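Local coordinates for protein mirolysin (Tannerella forsythia, PDB 6R7V) that is the latent zymogen of a pappalysin-family zinc metallopeptidase of the metzincin clan, which probably cleaves peptide bonds once its cysteine switch is released, at residues Y186-R191 and S197-G202; K201-T206 and M264-Y269. The protein carries 1 engineered substitution. One frame throughout, in Å; residues are numbered along the deposited sequence.

Interaction 1: Y186-R191 and S197-G202; sequences YKHFGR and SPYDKG
Two irregular segments of one loop approach each other, with CA atoms 5.6 Å apart at His188 and Tyr199 and 4.3 Å apart at Arg191 and Lys201. The direct polar link is made by the imidazole of His188, whose ND1 donates to Tyr199 O over 3.0 Å. The acceptor lies in the ring plane and the N-H...O angle is 148°, but the donor is tilted away from the carbonyl plane; ND1 also has a weak bond to Glu196 O. With CG beside its backbone N (chi1 -51°), Tyr199 presents its ring edge to the imidazole face, a T-shaped pair with planes at 87°. Its CD2 covers the face opposite Lys187 CB, while its OH accepts from Arg4 N. Water 1 lies 2.7 Å from Gly190 O, also bonds Tyr199 O, and accepts from Gly202 N. Further along, Arg191 CA makes a C-H...O contact of 3.5 Å with Asp200 O, and Arg191 CG packs 4.2 Å from Lys201 CD. Their charged ends diverge, to Glu76 and Asp192 respectively; water 2 joins Arg191 NH1 to Lys201 O. This folded-back loop connects strand 182-185 of the sheet to the metzincin active-site helix, with Gly202 at its N-cap.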
ATOM      1  N   TYR A 186      13.614  -4.389   3.167  1.00 14.25           N
ATOM      2  CA  TYR A 186      13.781  -4.979   4.503  1.00 15.12           C
ATOM      3  C   TYR A 186      14.181  -3.961   5.562  1.00 18.53           C
ATOM      4  O   TYR A 186      13.876  -4.179   6.735  1.00 20.64           O
ATOM      5  CB  TYR A 186      14.792  -6.138   4.453  1.00 16.51           C
ATOM      6  CG  TYR A 186      16.247  -5.723   4.411  1.00 17.26           C
ATOM      7  CD1 TYR A 186      16.860  -5.350   3.213  1.00 18.59           C
ATOM      8  CD2 TYR A 186      17.017  -5.693   5.572  1.00 17.75           C
ATOM      9  CE1 TYR A 186      18.189  -4.929   3.176  1.00 18.26           C
ATOM     10  CE2 TYR A 186      18.342  -5.269   5.547  1.00 18.23           C
ATOM     11  CZ  TYR A 186      18.929  -4.903   4.345  1.00 20.24           C
ATOM     12  OH  TYR A 186      20.251  -4.532   4.311  1.00 23.88           O
ATOM     13  N   LYS A 187      14.904  -2.895   5.180  1.00 15.36           N
ATOM     14  CA  LYS A 187      15.335  -1.936   6.186  1.00 16.46           C
ATOM     15  C   LYS A 187      14.190  -1.063   6.658  1.00 18.13           C
ATOM     16  O   LYS A 187      14.391  -0.268   7.584  1.00 19.13           O
ATOM     17  CB  LYS A 187      16.437  -1.028   5.612  1.00 19.38           C
ATOM     18  CG  LYS A 187      17.783  -1.677   5.446  1.00 22.65           C
ATOM     19  CD  LYS A 187      18.710  -0.701   4.739  1.00 30.41           C
ATOM     20  CE  LYS A 187      20.088  -1.275   4.574  1.00 33.08           C
ATOM     21  NZ  LYS A 187      20.944  -0.380   3.749  1.00 44.39           N
ATOM     22  N   HIS A 188      13.013  -1.129   6.011  1.00 16.06           N
ATOM     23  CA  HIS A 188      11.933  -0.212   6.351  1.00 15.50           C
ATOM     24  C   HIS A 188      10.626  -0.973   6.545  1.00 17.08           C
ATOM     25  O   HIS A 188       9.556  -0.500   6.160  1.00 18.32           O
ATOM     26  CB  HIS A 188      11.837   0.866   5.253  1.00 16.78           C
ATOM     27  CG  HIS A 188      13.152   1.580   5.069  1.00 19.16           C
ATOM     28  ND1 HIS A 188      13.678   2.362   6.073  1.00 19.30           N
ATOM     29  CD2 HIS A 188      14.028   1.563   4.034  1.00 21.29           C
ATOM     30  CE1 HIS A 188      14.849   2.809   5.628  1.00 21.22           C
ATOM     31  NE2 HIS A 188      15.104   2.358   4.407  1.00 21.74           N
ATOM     32  N   PHE A 189      10.737  -2.165   7.137  1.00 15.14           N
ATOM     33  CA  PHE A 189       9.619  -3.041   7.428  1.00 14.49           C
ATOM     34  C   PHE A 189       9.475  -3.149   8.914  1.00 15.79           C
ATOM     35  O   PHE A 189      10.463  -3.406   9.619  1.00 16.82           O
ATOM     36  CB  PHE A 189       9.819  -4.434   6.786  1.00 15.02           C
ATOM     37  CG  PHE A 189       8.557  -5.235   6.630  1.00 15.19           C
ATOM     38  CD1 PHE A 189       8.241  -6.249   7.528  1.00 17.92           C
ATOM     39  CD2 PHE A 189       7.635  -4.921   5.635  1.00 16.01           C
ATOM     40  CE1 PHE A 189       7.059  -6.984   7.379  1.00 16.45           C
ATOM     41  CE2 PHE A 189       6.451  -5.640   5.507  1.00 18.78           C
ATOM     42  CZ  PHE A 189       6.194  -6.698   6.346  1.00 17.21           C
ATOM     43  N   GLY A 190       8.258  -2.948   9.394  1.00 14.50           N
ATOM     44  CA  GLY A 190       8.020  -2.983  10.832  1.00 15.20           C
ATOM     45  C   GLY A 190       8.331  -1.670  11.510  1.00 16.80           C
ATOM     46  O   GLY A 190       8.812  -0.711  10.882  1.00 17.75           O
ATOM     47  N   ARG A 191       8.048  -1.610  12.811  1.00 15.24           N
ATOM     48  CA  ARG A 191       8.225  -0.384  13.586  1.00 15.44           C
ATOM     49  C   ARG A 191       9.370  -0.524  14.568  1.00 19.21           C
ATOM     50  O   ARG A 191       9.416  -1.510  15.308  1.00 19.44           O
ATOM     51  CB  ARG A 191       6.918  -0.069  14.320  1.00 17.52           C
ATOM     52  CG  ARG A 191       7.021   1.163  15.225  1.00 17.77           C
ATOM     53  CD  ARG A 191       5.645   1.788  15.450  1.00 20.64           C
ATOM     54  NE  ARG A 191       4.762   0.873  16.184  1.00 20.30           N
ATOM     55  CZ  ARG A 191       3.452   1.076  16.321  1.00 22.43           C
ATOM     56  NH1 ARG A 191       2.872   2.122  15.748  1.00 19.66           N
ATOM     57  NH2 ARG A 191       2.713   0.218  17.007  1.00 23.22           N
ATOM     58  N   SER A 197      15.626   4.593  10.598  1.00 18.88           N
ATOM     59  CA  SER A 197      15.133   5.955  10.599  1.00 19.59           C
ATOM     60  C   SER A 197      15.562   6.669   9.297  1.00 22.55           C
ATOM     61  O   SER A 197      16.672   6.389   8.812  1.00 23.69           O
ATOM     62  CB  SER A 197      15.706   6.661  11.824  1.00 26.52           C
ATOM     63  OG  SER A 197      15.345   8.022  11.785  1.00 33.62           O
ATOM     64  N   PRO A 198      14.722   7.513   8.660  1.00 20.31           N
ATOM     65  CA  PRO A 198      13.429   8.032   9.131  1.00 20.07           C
ATOM     66  C   PRO A 198      12.198   7.243   8.634  1.00 21.00           C
ATOM     67  O   PRO A 198      11.072   7.741   8.748  1.00 20.71           O
ATOM     68  CB  PRO A 198      13.441   9.458   8.582  1.00 21.84           C
ATOM     69  CG  PRO A 198      14.115   9.309   7.250  1.00 25.77           C
ATOM     70  CD  PRO A 198      15.167   8.232   7.445  1.00 22.32           C
ATOM     71  N   TYR A 199      12.391   6.049   8.092  1.00 17.36           N
ATOM     72  CA  TYR A 199      11.280   5.222   7.628  1.00 16.87           C
ATOM     73  C   TYR A 199      11.239   3.990   8.515  1.00 18.48           C
ATOM     74  O   TYR A 199      11.513   2.863   8.095  1.00 18.88           O
ATOM     75  CB  TYR A 199      11.404   4.906   6.113  1.00 18.08           C
ATOM     76  CG  TYR A 199      11.624   6.155   5.292  1.00 19.24           C
ATOM     77  CD1 TYR A 199      10.591   7.061   5.074  1.00 20.65           C
ATOM     78  CD2 TYR A 199      12.874   6.448   4.755  1.00 19.86           C
ATOM     79  CE1 TYR A 199      10.795   8.227   4.352  1.00 21.24           C
ATOM     80  CE2 TYR A 199      13.087   7.609   4.013  1.00 21.41           C
ATOM     81  CZ  TYR A 199      12.042   8.496   3.814  1.00 24.60           C
ATOM     82  OH  TYR A 199      12.237   9.640   3.076  1.00 27.66           O
ATOM     83  N   ASP A 200      10.959   4.240   9.803  1.00 16.89           N
ATOM     84  CA  ASP A 200      11.029   3.232  10.860  1.00 16.17           C
ATOM     85  C   ASP A 200       9.740   3.120  11.672  1.00 17.81           C
ATOM     86  O   ASP A 200       9.779   2.603  12.782  1.00 18.29           O
ATOM     87  CB  ASP A 200      12.206   3.525  11.807  1.00 18.80           C
ATOM     88  CG  ASP A 200      12.130   4.878  12.497  1.00 22.94           C
ATOM     89  OD1 ASP A 200      11.356   5.763  12.023  1.00 21.54           O
ATOM     90  OD2 ASP A 200      12.893   5.088  13.458  1.00 24.61           O
ATOM     91  N   LYS A 201       8.588   3.581  11.121  1.00 16.12           N
ATOM     92  CA  LYS A 201       7.321   3.435  11.838  1.00 14.50           C
ATOM     93  C   LYS A 201       6.332   2.580  11.045  1.00 15.59           C
ATOM     94  O   LYS A 201       5.145   2.546  11.395  1.00 15.68           O
ATOM     95  CB  LYS A 201       6.695   4.800  12.209  1.00 16.32           C
ATOM     96  CG  LYS A 201       7.610   5.728  13.011  1.00 19.26           C
ATOM     97  CD  LYS A 201       7.873   5.136  14.379  1.00 18.86           C
ATOM     98  CE  LYS A 201       8.791   5.971  15.249  1.00 23.80           C
ATOM     99  NZ  LYS A 201       8.974   5.282  16.542  1.00 25.97           N
ATOM    100  N   GLY A 202       6.833   1.850  10.038  1.00 14.56           N
ATOM    101  CA  GLY A 202       6.011   0.932   9.256  1.00 14.71           C
ATOM    102  C   GLY A 202       5.100   1.593   8.252  1.00 14.66           C
ATOM    103  O   GLY A 202       4.203   0.919   7.713  1.00 13.50           O
TER
HETATM  104  O   HOH W   1       9.393   1.018   8.876  1.00 17.64           O
HETATM  105  O   HOH W   2       3.440   3.647  13.344  1.00 16.90           O

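Interaction 2: K201-T206 and M264-Y269; sequences KGRTAT and MNYMDY
Thr206 holds its methyl CG2 pointing away from the backbone N (OG1 beside it, chi1 -64°) and sends it across to Tyr266, whose ring is brought to meet it by a first torsion that sets CG beside the backbone N. The methyl sits over the ring face, Thr206 CG2 being 3.9 Å from the centroid of the Tyr266 ring and 19° off its normal, which makes a CH-pi contact. It is displaced toward the rim, and Tyr266 CG is the nearest ring atom, at 3.7 Å. The same torsion of Thr206 places OG1 where it bonds to Asp77 OD2.

Arg203, one helical turn earlier, bends at chi2 and packs on the same tyrosine. Its CG lies 3.9 Å from Tyr266 CD1, and Tyr266 CE1 stands over one face of the guanidinium, 3.8 Å from Arg203 CZ. The two planes make an angle of 53°, so the groups are not stacked in parallel. Salt bridges from NE to Asp77 and from NH2 to Asp84 fix the rotation of the guanidinium; Asp77 therefore holds both helix residues that meet the ring, which come to it from the same side.

Tyr266 belongs to the Met-turn of the metzincins, seen here as a type I turn from Asn265 to Asp268 closed by Asp268 N to Asn265 O at 3.1 Å. Asn265 adds an Asx turn, its OD1 accepting from Met267 N over 2.9 Å. Met267 reaches beneath the metal site to touch the zinc ligands His207 and His211, while Tyr266 O accepts from His207 ND1, a second-shell bond that orients this imidazole. On the far part of the turn, Asp268 OD1 takes Tyr269 N on its anti side, 2.8 Å away.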
ATOM      1  N   LYS A 201       8.588   3.581  11.121  1.00 16.12           N
ATOM      2  CA  LYS A 201       7.321   3.435  11.838  1.00 14.50           C
ATOM      3  C   LYS A 201       6.332   2.580  11.045  1.00 15.59           C
ATOM      4  O   LYS A 201       5.145   2.546  11.395  1.00 15.68           O
ATOM      5  CB  LYS A 201       6.695   4.800  12.209  1.00 16.32           C
ATOM      6  CG  LYS A 201       7.610   5.728  13.011  1.00 19.26           C
ATOM      7  CD  LYS A 201       7.873   5.136  14.379  1.00 18.86           C
ATOM      8  CE  LYS A 201       8.791   5.971  15.249  1.00 23.80           C
ATOM      9  NZ  LYS A 201       8.974   5.282  16.542  1.00 25.97           N
ATOM     10  N   GLY A 202       6.833   1.850  10.038  1.00 14.56           N
ATOM     11  CA  GLY A 202       6.011   0.932   9.256  1.00 14.71           C
ATOM     12  C   GLY A 202       5.100   1.593   8.252  1.00 14.66           C
ATOM     13  O   GLY A 202       4.203   0.919   7.713  1.00 13.50           O
ATOM     14  N   ARG A 203       5.343   2.887   7.931  1.00 13.36           N
ATOM     15  CA  ARG A 203       4.439   3.552   6.987  1.00 12.09           C
ATOM     16  C   ARG A 203       4.776   3.278   5.525  1.00 14.69           C
ATOM     17  O   ARG A 203       3.960   3.583   4.665  1.00 14.84           O
ATOM     18  CB  ARG A 203       4.347   5.070   7.241  1.00 14.00           C
ATOM     19  CG  ARG A 203       3.194   5.442   8.152  1.00 14.38           C
ATOM     20  CD  ARG A 203       3.304   4.873   9.563  1.00 15.22           C
ATOM     21  NE  ARG A 203       2.063   5.113  10.303  1.00 15.04           N
ATOM     22  CZ  ARG A 203       1.877   6.142  11.119  1.00 15.86           C
ATOM     23  NH1 ARG A 203       2.833   7.055  11.282  1.00 16.94           N
ATOM     24  NH2 ARG A 203       0.716   6.299  11.743  1.00 15.12           N
ATOM     25  N   THR A 204       5.946   2.745   5.204  1.00 13.89           N
ATOM     26  CA  THR A 204       6.228   2.367   3.816  1.00 14.58           C
ATOM     27  C   THR A 204       5.177   1.322   3.401  1.00 14.40           C
ATOM     28  O   THR A 204       4.583   1.412   2.316  1.00 15.07           O
ATOM     29  CB  THR A 204       7.672   1.872   3.638  1.00 16.05           C
ATOM     30  OG1 THR A 204       8.552   2.932   4.034  1.00 16.95           O
ATOM     31  CG2 THR A 204       7.972   1.484   2.208  1.00 15.45           C
ATOM     32  N   ALA A 205       4.903   0.351   4.279  1.00 14.08           N
ATOM     33  CA  ALA A 205       3.880  -0.642   3.922  1.00 12.62           C
ATOM     34  C   ALA A 205       2.473  -0.062   3.975  1.00 13.46           C
ATOM     35  O   ALA A 205       1.656  -0.462   3.166  1.00 13.63           O
ATOM     36  CB  ALA A 205       3.978  -1.866   4.836  1.00 14.01           C
ATOM     37  N   THR A 206       2.175   0.870   4.914  1.00 12.14           N
ATOM     38  CA  THR A 206       0.831   1.479   4.896  1.00 11.31           C
ATOM     39  C   THR A 206       0.588   2.153   3.555  1.00 13.78           C
ATOM     40  O   THR A 206      -0.476   1.960   2.935  1.00 13.54           O
ATOM     41  CB  THR A 206       0.710   2.523   6.026  1.00 12.21           C
ATOM     42  OG1 THR A 206       0.828   1.784   7.253  1.00 13.74           O
ATOM     43  CG2 THR A 206      -0.653   3.225   6.037  1.00 12.12           C
ATOM     44  N   MET A 264       0.600  15.148   5.587  1.00 15.94           N
ATOM     45  CA  MET A 264       0.607  14.074   6.593  1.00 15.12           C
ATOM     46  C   MET A 264      -0.284  12.877   6.161  1.00 16.18           C
ATOM     47  O   MET A 264      -0.500  11.946   6.936  1.00 16.27           O
ATOM     48  CB  MET A 264       0.246  14.598   7.997  1.00 16.10           C
ATOM     49  CG  MET A 264      -1.192  15.065   8.229  1.00 16.64           C
ATOM     50  SD  MET A 264      -1.826  16.411   7.195  1.00 17.91           S
ATOM     51  CE  MET A 264      -0.693  17.728   7.629  1.00 17.51           C
ATOM     52  N   ASN A 265      -0.786  12.930   4.938  1.00 13.56           N
ATOM     53  CA  ASN A 265      -1.517  11.802   4.345  1.00 13.82           C
ATOM     54  C   ASN A 265      -0.538  10.686   4.061  1.00 14.10           C
ATOM     55  O   ASN A 265       0.578  10.946   3.595  1.00 14.00           O
ATOM     56  CB  ASN A 265      -2.190  12.252   3.059  1.00 14.54           C
ATOM     57  CG  ASN A 265      -3.207  11.239   2.575  1.00 14.61           C
ATOM     58  OD1 ASN A 265      -2.867  10.294   1.870  1.00 15.45           O
ATOM     59  ND2 ASN A 265      -4.462  11.394   2.999  1.00 15.07           N
ATOM     60  N   TYR A 266      -0.950   9.421   4.284  1.00 13.37           N
ATOM     61  CA  TYR A 266      -0.033   8.312   3.996  1.00 13.45           C
ATOM     62  C   TYR A 266       0.382   8.216   2.539  1.00 13.80           C
ATOM     63  O   TYR A 266       1.417   7.584   2.255  1.00 13.77           O
ATOM     64  CB  TYR A 266      -0.683   6.974   4.386  1.00 14.41           C
ATOM     65  CG  TYR A 266      -1.054   6.879   5.860  1.00 12.79           C
ATOM     66  CD1 TYR A 266      -0.103   7.058   6.851  1.00 14.93           C
ATOM     67  CD2 TYR A 266      -2.365   6.642   6.256  1.00 11.85           C
ATOM     68  CE1 TYR A 266      -0.447   7.040   8.201  1.00 13.08           C
ATOM     69  CE2 TYR A 266      -2.712   6.577   7.607  1.00 11.83           C
ATOM     70  CZ  TYR A 266      -1.754   6.793   8.568  1.00 13.30           C
ATOM     71  OH  TYR A 266      -2.095   6.751   9.894  1.00 16.30           O
ATOM     72  N   MET A 267      -0.381   8.809   1.614  1.00 13.37           N
ATOM     73  CA  MET A 267      -0.070   8.720   0.198  1.00 12.80           C
ATOM     74  C   MET A 267       0.821   9.862  -0.293  1.00 15.43           C
ATOM     75  O   MET A 267       0.972  10.039  -1.498  1.00 16.41           O
ATOM     76  CB  MET A 267      -1.362   8.646  -0.628  1.00 13.87           C
ATOM     77  CG  MET A 267      -2.230   7.417  -0.255  1.00 13.53           C
ATOM     78  SD  MET A 267      -1.344   5.823  -0.058  1.00 13.90           S
ATOM     79  CE  MET A 267      -0.700   5.592  -1.744  1.00 13.60           C
ATOM     80  N   ASP A 268       1.467  10.578   0.640  1.00 15.24           N
ATOM     81  CA  ASP A 268       2.493  11.551   0.266  1.00 14.61           C
ATOM     82  C   ASP A 268       3.862  10.841   0.414  1.00 18.68           C
ATOM     83  O   ASP A 268       3.909   9.613   0.567  1.00 16.78           O
ATOM     84  CB  ASP A 268       2.383  12.860   1.107  1.00 17.00           C
ATOM     85  CG  ASP A 268       2.907  14.103   0.376  1.00 17.01           C
ATOM     86  OD1 ASP A 268       3.799  13.959  -0.484  1.00 18.73           O
ATOM     87  OD2 ASP A 268       2.413  15.200   0.648  1.00 18.82           O
ATOM     88  N   TYR A 269       4.979  11.599   0.331  1.00 17.71           N
ATOM     89  CA  TYR A 269       6.340  11.060   0.421  1.00 17.36           C
ATOM     90  C   TYR A 269       7.052  11.506   1.686  1.00 20.49           C
ATOM     91  O   TYR A 269       8.278  11.430   1.771  1.00 21.61           O
ATOM     92  CB  TYR A 269       7.187  11.460  -0.801  1.00 19.08           C
ATOM     93  CG  TYR A 269       7.065  10.600  -2.040  1.00 18.22           C
ATOM     94  CD1 TYR A 269       6.296   9.433  -2.036  1.00 19.48           C
ATOM     95  CD2 TYR A 269       7.765  10.918  -3.198  1.00 19.39           C
ATOM     96  CE1 TYR A 269       6.249   8.599  -3.153  1.00 19.80           C
ATOM     97  CE2 TYR A 269       7.710  10.105  -4.325  1.00 19.93           C
ATOM     98  CZ  TYR A 269       6.962   8.939  -4.294  1.00 22.58           C
ATOM     99  OH  TYR A 269       6.878   8.162  -5.422  1.00 22.70           O
TER

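Interactions 1 and 2 follow each other along the chain and have centres about 10 Å apart. They share Lys201 and Gly202, where the loop after strand 182-185 ends and helix 203-212 begins. Interaction 1 closes that loop on itself; interaction 2 joins the first turn of the helix to the 264-269 turn, 58 residues further on. The two meet directly at Thr204, whose CB is 3.9 Å from His188 O. Helix 64-77 flanks both, supplying Gln70 to Gly190 and Gly202, and Asp77 to Arg203 and Thr206. The start of the helix carrying His207 and His211 is thus fixed from the sheet-side loop and from the Met-turn.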